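Local coordinates for ThiJ/PfpI domain protein (Brachyspira murdochii, PDB 4HCJ) that is of undetermined function but belongs to the DJ-1/PfpI family, is classed as a probable hydrolase and can bind magnesium, at residues N8-V13 and A72-G77. Sequence-based numbering, arbitrary orientation.
Sequences NNILYV and AVVFVG
In Val13, CG1 stands anti to the backbone N (chi1 167°) and CG2 beside it, a setting that brings both methyls against strand 72-75. Val13 CG1 lies 3.6 Å from Phe75 CD1 and runs along CD1 and CE1 of that ring, the two side chains lying alongside each other, while Val13 CG2 has Val73 CG2 as its nearest partner at 3.7 Å. On the other face of the sheet, Tyr12 CG lies beside the backbone N and anti to the carbonyl carbon (chi1 -70°). Here Tyr12 CD1 approaches Val76 CG2 to 3.6 Å and also touches CG1 of Val74. Val74 turns its second methyl to Ile10, CG2 to CG2.

Between the two faces, the backbones illustrate parallel pairing: Leu11 and Val13 each give N-H and C=O to residues flanking their partners. Leu11 N bonds almost straight to Ala72 O, and Leu11 O accepts Val74 N at 2.7 Å; Val13 N donates to Val74 O, and Val13 O receives Val76 N at 3.1 Å.

Strands 9-13 and 72-75 are neighbours in the central sheet of the alpha-beta-alpha sandwich. Helix 21-33 covers the Tyr12 face, where Tyr24 meets the ring edge-to-face; helix 88-99 covers the Val13 face. Main-chain bonds thus fix the register while apolar groups fill both faces, a buried union in which Ser27 OG satisfies the Tyr12 hydroxyl and Ala72 N has no partner in the model.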
loop_
_atom_site.group_PDB
_atom_site.type_symbol
_atom_site.label_atom_id
_atom_site.label_comp_id
_atom_site.label_asym_id
_atom_site.label_seq_id
_atom_site.Cartn_x
_atom_site.Cartn_y
_atom_site.Cartn_z
ATOM N N ASN A 8 -8.974 -6.869 -12.103
ATOM C CA ASN A 8 -7.783 -7.685 -11.895
ATOM C C ASN A 8 -6.499 -6.858 -11.984
ATOM O O ASN A 8 -5.464 -7.367 -12.401
ATOM C CB ASN A 8 -7.717 -8.907 -12.828
ATOM C CG ASN A 8 -8.870 -9.884 -12.601
ATOM O OD1 ASN A 8 -9.582 -9.813 -11.603
ATOM N ND2 ASN A 8 -9.036 -10.819 -13.527
ATOM N N ASN A 9 -6.576 -5.593 -11.560
ATOM C CA ASN A 9 -5.422 -4.695 -11.541
ATOM C C ASN A 9 -5.192 -4.157 -10.125
ATOM O O ASN A 9 -6.149 -3.860 -9.402
ATOM C CB ASN A 9 -5.647 -3.483 -12.445
ATOM C CG ASN A 9 -5.773 -3.838 -13.908
ATOM O OD1 ASN A 9 -5.140 -4.766 -14.412
ATOM N ND2 ASN A 9 -6.589 -3.068 -14.609
ATOM N N ILE A 10 -3.923 -3.992 -9.762
ATOM C CA ILE A 10 -3.522 -3.435 -8.477
ATOM C C ILE A 10 -2.587 -2.253 -8.706
ATOM O O ILE A 10 -1.666 -2.335 -9.519
ATOM C CB ILE A 10 -2.837 -4.502 -7.599
ATOM C CG1 ILE A 10 -3.828 -5.602 -7.221
ATOM C CG2 ILE A 10 -2.194 -3.878 -6.345
ATOM C CD1 ILE A 10 -3.183 -6.778 -6.516
ATOM N N LEU A 11 -2.822 -1.166 -7.982
ATOM C CA LEU A 11 -1.980 0.024 -8.011
ATOM C C LEU A 11 -1.052 0.079 -6.809
ATOM O O LEU A 11 -1.531 -0.056 -5.673
ATOM C CB LEU A 11 -2.851 1.272 -7.967
ATOM C CG LEU A 11 -2.101 2.605 -7.910
ATOM C CD1 LEU A 11 -1.340 2.864 -9.220
ATOM C CD2 LEU A 11 -3.052 3.735 -7.595
ATOM N N TYR A 12 0.240 0.307 -7.031
ATOM C CA TYR A 12 1.148 0.679 -5.964
ATOM C C TYR A 12 1.269 2.198 -5.859
ATOM O O TYR A 12 1.278 2.905 -6.876
ATOM C CB TYR A 12 2.531 0.115 -6.220
ATOM C CG TYR A 12 2.690 -1.374 -6.096
ATOM C CD1 TYR A 12 2.822 -1.970 -4.846
ATOM C CD2 TYR A 12 2.730 -2.193 -7.223
ATOM C CE1 TYR A 12 3.004 -3.325 -4.705
ATOM C CE2 TYR A 12 2.929 -3.562 -7.094
ATOM C CZ TYR A 12 3.064 -4.122 -5.838
ATOM O OH TYR A 12 3.286 -5.477 -5.747
ATOM N N VAL A 13 1.406 2.680 -4.632
ATOM C CA VAL A 13 1.823 4.046 -4.335
ATOM C C VAL A 13 3.121 3.941 -3.553
ATOM O O VAL A 13 3.155 3.286 -2.504
ATOM C CB VAL A 13 0.751 4.776 -3.486
ATOM C CG1 VAL A 13 1.292 6.073 -2.899
ATOM C CG2 VAL A 13 -0.507 5.021 -4.320
ATOM N N ALA A 72 -7.514 -2.437 -6.111
ATOM C CA ALA A 72 -6.827 -2.218 -4.845
ATOM C C ALA A 72 -5.722 -1.212 -5.060
ATOM O O ALA A 72 -5.164 -1.117 -6.169
ATOM C CB ALA A 72 -6.221 -3.512 -4.335
ATOM N N VAL A 73 -5.382 -0.519 -3.982
ATOM C CA VAL A 73 -4.165 0.273 -3.895
ATOM C C VAL A 73 -3.312 -0.290 -2.767
ATOM O O VAL A 73 -3.837 -0.720 -1.735
ATOM C CB VAL A 73 -4.479 1.783 -3.707
ATOM C CG1 VAL A 73 -5.250 2.054 -2.408
ATOM C CG2 VAL A 73 -3.213 2.613 -3.743
ATOM N N VAL A 74 -2.005 -0.311 -3.004
ATOM C CA VAL A 74 -1.020 -0.815 -2.044
ATOM C C VAL A 74 0.018 0.267 -1.784
ATOM O O VAL A 74 0.761 0.674 -2.703
ATOM C CB VAL A 74 -0.328 -2.075 -2.583
ATOM C CG1 VAL A 74 0.816 -2.510 -1.667
ATOM C CG2 VAL A 74 -1.339 -3.204 -2.787
ATOM N N PHE A 75 0.075 0.727 -0.538
ATOM C CA PHE A 75 1.056 1.719 -0.090
ATOM C C PHE A 75 2.295 1.000 0.427
ATOM O O PHE A 75 2.254 0.331 1.467
ATOM C CB PHE A 75 0.442 2.616 0.995
ATOM C CG PHE A 75 -0.685 3.472 0.492
ATOM C CD1 PHE A 75 -0.428 4.721 -0.067
ATOM C CD2 PHE A 75 -2.006 3.036 0.562
ATOM C CE1 PHE A 75 -1.459 5.510 -0.563
ATOM C CE2 PHE A 75 -3.038 3.827 0.060
ATOM C CZ PHE A 75 -2.759 5.058 -0.507
ATOM N N VAL A 76 3.394 1.137 -0.308
ATOM C CA VAL A 76 4.664 0.525 0.047
ATOM C C VAL A 76 5.471 1.475 0.924
ATOM O O VAL A 76 5.414 2.696 0.735
ATOM C CB VAL A 76 5.446 0.145 -1.252
ATOM C CG1 VAL A 76 6.904 -0.192 -0.978
ATOM C CG2 VAL A 76 4.747 -1.018 -1.954
ATOM N N GLY A 77 6.201 0.913 1.883
ATOM C CA GLY A 77 7.013 1.680 2.794
ATOM C C GLY A 77 8.454 1.871 2.337
ATOM O O GLY A 77 8.744 2.138 1.152
#